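Local coordinates for iron-chelator utilization protein (Thermobifida fusca TM51, PDB 4YHB), which probably binds ferric siderophores and uses its FAD cofactor to reduce their iron, helping release the metal taken up by the cell, at residues Leu232-Arg236 against Val252-Arg257. Numbering follows the deposited sequence.
Sequences LKPIR and VDGYWR. With FAD (flavin-adenine dinucleotide), chain C.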
ATOM      1  N   LEU A 232     -13.730  -6.089  -1.456  1.00 29.15           N
ATOM      2  CA  LEU A 232     -13.858  -4.890  -2.278  1.00 25.63           C
ATOM      3  C   LEU A 232     -14.874  -5.034  -3.408  1.00 28.58           C
ATOM      4  O   LEU A 232     -15.296  -4.033  -3.984  1.00 31.81           O
ATOM      5  CB  LEU A 232     -12.497  -4.507  -2.879  1.00 26.14           C
ATOM      6  CG  LEU A 232     -11.496  -3.817  -1.946  1.00 30.71           C
ATOM      7  CD1 LEU A 232     -10.197  -3.523  -2.672  1.00 28.61           C
ATOM      8  CD2 LEU A 232     -12.063  -2.539  -1.400  1.00 30.31           C
ATOM      9  N   LYS A 233     -15.247  -6.266  -3.740  1.00 29.32           N
ATOM     10  CA  LYS A 233     -16.176  -6.503  -4.853  1.00 38.32           C
ATOM     11  C   LYS A 233     -17.545  -5.839  -4.644  1.00 36.56           C
ATOM     12  O   LYS A 233     -18.048  -5.182  -5.552  1.00 34.14           O
ATOM     13  CB  LYS A 233     -16.361  -8.000  -5.105  1.00 37.95           C
ATOM     14  CG  LYS A 233     -15.224  -8.649  -5.870  1.00 42.48           C
ATOM     15  CD  LYS A 233     -15.464 -10.141  -6.039  1.00 48.78           C
ATOM     16  CE  LYS A 233     -14.190 -10.875  -6.448  1.00 57.21           C
ATOM     17  NZ  LYS A 233     -14.390 -12.358  -6.493  1.00 59.78           N
ATOM     18  N   PRO A 234     -18.148  -5.987  -3.446  1.00 35.06           N
ATOM     19  CA  PRO A 234     -19.412  -5.277  -3.250  1.00 38.03           C
ATOM     20  C   PRO A 234     -19.246  -3.765  -3.173  1.00 35.56           C
ATOM     21  O   PRO A 234     -20.215  -3.071  -3.456  1.00 36.34           O
ATOM     22  CB  PRO A 234     -19.909  -5.818  -1.917  1.00 37.53           C
ATOM     23  CG  PRO A 234     -18.697  -6.287  -1.224  1.00 33.51           C
ATOM     24  CD  PRO A 234     -17.868  -6.879  -2.308  1.00 34.44           C
ATOM     25  N   ILE A 235     -18.068  -3.271  -2.778  1.00 29.89           N
ATOM     26  CA  ILE A 235     -17.805  -1.837  -2.727  1.00 29.56           C
ATOM     27  C   ILE A 235     -17.753  -1.264  -4.136  1.00 34.36           C
ATOM     28  O   ILE A 235     -18.320  -0.205  -4.408  1.00 32.36           O
ATOM     29  CB  ILE A 235     -16.466  -1.532  -1.968  1.00 28.95           C
ATOM     30  CG1 ILE A 235     -16.624  -1.847  -0.480  1.00 29.50           C
ATOM     31  CG2 ILE A 235     -16.045  -0.068  -2.140  1.00 28.45           C
ATOM     32  CD1 ILE A 235     -15.341  -1.766   0.330  1.00 30.58           C
ATOM     33  N   ARG A 236     -17.066  -1.974  -5.028  1.00 34.13           N
ATOM     34  CA  ARG A 236     -16.995  -1.601  -6.442  1.00 34.11           C
ATOM     35  C   ARG A 236     -18.407  -1.509  -7.038  1.00 40.40           C
ATOM     36  O   ARG A 236     -18.774  -0.509  -7.656  1.00 37.02           O
ATOM     37  CB  ARG A 236     -16.138  -2.622  -7.200  1.00 34.56           C
ATOM     38  CG  ARG A 236     -16.073  -2.456  -8.706  1.00 42.34           C
ATOM     39  CD  ARG A 236     -15.188  -3.546  -9.348  1.00 44.33           C
ATOM     40  NE  ARG A 236     -13.769  -3.417  -8.993  1.00 43.13           N
ATOM     41  CZ  ARG A 236     -13.122  -4.193  -8.120  1.00 45.71           C
ATOM     42  NH1 ARG A 236     -13.749  -5.174  -7.486  1.00 39.61           N
ATOM     43  NH2 ARG A 236     -11.833  -3.984  -7.877  1.00 46.80           N
ATOM     44  N   VAL A 252     -10.808   1.232  -7.039  1.00 24.85           N
ATOM     45  CA  VAL A 252     -10.935   0.138  -6.082  1.00 27.72           C
ATOM     46  C   VAL A 252      -9.885  -0.903  -6.425  1.00 32.62           C
ATOM     47  O   VAL A 252      -9.905  -1.467  -7.519  1.00 31.21           O
ATOM     48  CB  VAL A 252     -12.332  -0.492  -6.107  1.00 30.66           C
ATOM     49  CG1 VAL A 252     -12.346  -1.777  -5.301  1.00 31.42           C
ATOM     50  CG2 VAL A 252     -13.356   0.486  -5.571  1.00 30.03           C
ATOM     51  N   ASP A 253      -8.955  -1.140  -5.506  1.00 24.60           N
ATOM     52  CA  ASP A 253      -7.765  -1.927  -5.833  1.00 23.50           C
ATOM     53  C   ASP A 253      -7.582  -3.032  -4.803  1.00 27.73           C
ATOM     54  O   ASP A 253      -7.333  -2.764  -3.622  1.00 23.17           O
ATOM     55  CB  ASP A 253      -6.525  -1.018  -5.895  1.00 24.53           C
ATOM     56  CG  ASP A 253      -5.388  -1.608  -6.741  1.00 27.84           C
ATOM     57  OD1 ASP A 253      -5.460  -2.797  -7.110  1.00 30.54           O
ATOM     58  OD2 ASP A 253      -4.414  -0.881  -7.034  1.00 28.04           O
ATOM     59  N   GLY A 254      -7.737  -4.271  -5.246  1.00 22.94           N
ATOM     60  CA  GLY A 254      -7.506  -5.419  -4.389  1.00 23.67           C
ATOM     61  C   GLY A 254      -6.021  -5.670  -4.183  1.00 21.82           C
ATOM     62  O   GLY A 254      -5.315  -6.011  -5.134  1.00 21.37           O
ATOM     63  N   TYR A 255      -5.557  -5.538  -2.938  1.00 20.33           N
ATOM     64  CA  TYR A 255      -4.130  -5.652  -2.611  1.00 21.03           C
ATOM     65  C   TYR A 255      -3.701  -7.077  -2.245  1.00 19.38           C
ATOM     66  O   TYR A 255      -2.533  -7.450  -2.346  1.00 17.63           O
ATOM     67  CB  TYR A 255      -3.786  -4.694  -1.463  1.00 18.87           C
ATOM     68  CG  TYR A 255      -3.476  -3.284  -1.925  1.00 19.08           C
ATOM     69  CD1 TYR A 255      -3.800  -2.862  -3.213  1.00 19.76           C
ATOM     70  CD2 TYR A 255      -2.819  -2.388  -1.093  1.00 18.86           C
ATOM     71  CE1 TYR A 255      -3.501  -1.577  -3.648  1.00 22.41           C
ATOM     72  CE2 TYR A 255      -2.518  -1.091  -1.523  1.00 18.68           C
ATOM     73  CZ  TYR A 255      -2.867  -0.696  -2.792  1.00 18.34           C
ATOM     74  OH  TYR A 255      -2.567   0.576  -3.220  1.00 20.29           O
ATOM     75  N   TRP A 256      -4.668  -7.871  -1.821  1.00 18.16           N
ATOM     76  CA  TRP A 256      -4.426  -9.243  -1.455  1.00 19.35           C
ATOM     77  C   TRP A 256      -5.759  -9.976  -1.442  1.00 21.69           C
ATOM     78  O   TRP A 256      -6.814  -9.357  -1.562  1.00 20.52           O
ATOM     79  CB  TRP A 256      -3.754  -9.333  -0.084  1.00 19.80           C
ATOM     80  CG  TRP A 256      -4.672  -9.009   1.084  1.00 19.47           C
ATOM     81  CD1 TRP A 256      -5.143  -7.781   1.445  1.00 19.65           C
ATOM     82  CD2 TRP A 256      -5.192  -9.938   2.038  1.00 19.49           C
ATOM     83  NE1 TRP A 256      -5.936  -7.885   2.577  1.00 19.89           N
ATOM     84  CE2 TRP A 256      -5.975  -9.201   2.959  1.00 22.64           C
ATOM     85  CE3 TRP A 256      -5.068 -11.320   2.211  1.00 19.04           C
ATOM     86  CZ2 TRP A 256      -6.627  -9.804   4.030  1.00 22.96           C
ATOM     87  CZ3 TRP A 256      -5.715 -11.918   3.283  1.00 20.90           C
ATOM     88  CH2 TRP A 256      -6.490 -11.160   4.172  1.00 22.01           C
ATOM     89  N   ARG A 257      -5.698 -11.292  -1.308  1.00 19.69           N
ATOM     90  CA  ARG A 257      -6.904 -12.116  -1.284  1.00 24.04           C
ATOM     91  C   ARG A 257      -6.644 -13.353  -0.439  1.00 23.38           C
ATOM     92  O   ARG A 257      -5.618 -14.015  -0.620  1.00 21.30           O
ATOM     93  CB  ARG A 257      -7.313 -12.506  -2.717  1.00 27.49           C
ATOM     94  CG  ARG A 257      -8.642 -13.258  -2.787  1.00 28.99           C
ATOM     95  CD  ARG A 257      -9.111 -13.436  -4.225  1.00 33.10           C
ATOM     96  NE  ARG A 257     -10.416 -14.087  -4.266  1.00 44.59           N
ATOM     97  CZ  ARG A 257     -10.766 -14.992  -5.171  1.00 43.31           C
ATOM     98  NH1 ARG A 257      -9.899 -15.356  -6.109  1.00 38.39           N
ATOM     99  NH2 ARG A 257     -11.978 -15.532  -5.137  1.00 45.67           N
TER
HETATM  100  PA  FAD C 301       1.710 -14.342   0.576  1.00 21.82           P
HETATM  101  O1A FAD C 301       2.715 -15.453   0.239  1.00 20.87           O
HETATM  102  O2A FAD C 301       1.394 -13.443  -0.679  1.00 17.84           O
HETATM  103  O5B FAD C 301       0.309 -15.043   0.950  1.00 21.56           O
HETATM  104  C5B FAD C 301       0.278 -16.158   1.766  1.00 21.87           C
HETATM  105  C4B FAD C 301      -1.084 -16.226   2.486  1.00 22.20           C
HETATM  106  O4B FAD C 301      -1.237 -15.194   3.421  1.00 23.45           O
HETATM  107  C3B FAD C 301      -2.225 -16.132   1.565  1.00 23.19           C
HETATM  108  O3B FAD C 301      -3.187 -17.015   2.045  1.00 26.54           O
HETATM  109  C2B FAD C 301      -2.672 -14.785   1.689  1.00 20.03           C
HETATM  110  O2B FAD C 301      -4.074 -14.616   1.511  1.00 22.20           O
HETATM  111  C1B FAD C 301      -2.354 -14.440   3.083  1.00 21.50           C
HETATM  112  N9A FAD C 301      -2.045 -13.037   3.322  1.00 20.62           N
HETATM  113  C8A FAD C 301      -1.327 -12.215   2.527  1.00 21.27           C
HETATM  114  N7A FAD C 301      -1.252 -11.010   3.109  1.00 21.62           N
HETATM  115  C5A FAD C 301      -1.892 -11.081   4.299  1.00 18.92           C
HETATM  116  C6A FAD C 301      -2.141 -10.169   5.326  1.00 22.14           C
HETATM  117  N6A FAD C 301      -1.641  -8.843   5.230  1.00 17.97           N
HETATM  118  N1A FAD C 301      -2.840 -10.559   6.405  1.00 21.45           N
HETATM  119  C2A FAD C 301      -3.310 -11.821   6.507  1.00 21.59           C
HETATM  120  N3A FAD C 301      -3.089 -12.719   5.542  1.00 22.61           N
HETATM  121  C4A FAD C 301      -2.401 -12.366   4.433  1.00 21.02           C
HETATM  122  N1  FAD C 301       1.039  -4.969   2.266  1.00 15.73           N
HETATM  123  C2  FAD C 301       1.617  -4.369   3.308  1.00 17.67           C
HETATM  124  O2  FAD C 301       1.719  -4.961   4.371  1.00 15.75           O
HETATM  125  N3  FAD C 301       2.088  -3.095   3.143  1.00 16.35           N
HETATM  126  C4  FAD C 301       1.983  -2.440   1.967  1.00 16.61           C
HETATM  127  O4  FAD C 301       2.432  -1.306   1.881  1.00 16.97           O
HETATM  128  C4X FAD C 301       1.373  -3.040   0.864  1.00 16.94           C
HETATM  129  N5  FAD C 301       1.231  -2.416  -0.362  1.00 19.03           N
HETATM  130  C5X FAD C 301       0.645  -3.072  -1.391  1.00 17.54           C
HETATM  131  C6  FAD C 301       0.506  -2.448  -2.636  1.00 19.70           C
HETATM  132  C7  FAD C 301      -0.031  -3.040  -3.594  1.00 18.41           C
HETATM  133  C7M FAD C 301      -0.126  -2.248  -4.911  1.00 17.84           C
HETATM  134  C8  FAD C 301      -0.485  -4.196  -3.599  1.00 16.34           C
HETATM  135  C8M FAD C 301      -1.138  -4.860  -4.779  1.00 20.12           C
HETATM  136  C9  FAD C 301      -0.428  -4.950  -2.458  1.00 17.20           C
HETATM  137  C9A FAD C 301       0.177  -4.458  -1.143  1.00 15.71           C
HETATM  138  N10 FAD C 301       0.313  -5.029   0.043  1.00 18.08           N
HETATM  139  C10 FAD C 301       0.898  -4.359   1.061  1.00 16.31           C
HETATM  140  C1' FAD C 301      -0.189  -6.404   0.254  1.00 15.48           C
HETATM  141  C2' FAD C 301       0.877  -7.444   0.102  1.00 16.98           C
HETATM  142  O2' FAD C 301       1.384  -7.400  -1.172  1.00 17.67           O
HETATM  143  C3' FAD C 301       0.239  -8.843   0.419  1.00 19.30           C
HETATM  144  O3' FAD C 301      -0.308  -8.764   1.697  1.00 16.51           O
HETATM  145  C4' FAD C 301       1.149 -10.026   0.223  1.00 20.18           C
HETATM  146  O4' FAD C 301       0.407 -11.158   0.051  1.00 19.00           O
HETATM  147  C5' FAD C 301       2.087 -10.279   1.415  1.00 18.16           C
HETATM  148  O5' FAD C 301       3.156 -11.139   1.102  1.00 19.43           O
HETATM  149  P   FAD C 301       3.264 -12.462   1.959  1.00 19.29           P
HETATM  150  O1P FAD C 301       4.479 -13.167   1.316  1.00 20.74           O
HETATM  151  O2P FAD C 301       3.213 -11.973   3.433  1.00 19.95           O
HETATM  152  O3P FAD C 301       2.229 -13.656   1.927  1.00 22.02           O
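Helices pack on sheets through apolar side chains, and here Val252 of the edge strand is the central one, with 100 Å² covered by the helical segment. With chi1 in t, its two methyls meet different helix residues: Val252 CG1 lies 3.7 Å from Leu232 CB, while Val252 CG2 lies 4.4 Å from Ile235 CG2. Leu232, in the m,t rotamer, slides CD1 along the strand backbone, 3.1 Å from Asp253 O and 3.6 Å from Gly254 N. Arg236 extends through two t torsions and then bends at chi3 (m), laying one guanidinium face over Val252 CG1 and giving a weak hydrogen bond from NH2 to Val252 O (3.2 Å). Helix 229-241 and strand 250-256 close a right-handed beta-alpha-beta unit of the NAD-ferredoxin-like domain, so the two segments run nearly antiparallel, at 174°, with axes 8.9 Å apart. Farther along, Lys233 and Arg257, both long and mostly t, bring NZ and NH2 to 4.2 Å; Asp230 forms salt bridges with both, offsetting the repulsion. Beyond this packing the chain meets the cofactor: Tyr255 faces the flavin, Trp256 the adenine, and Arg257 O accepts a 2.7 Å hydrogen bond from FAD O2B.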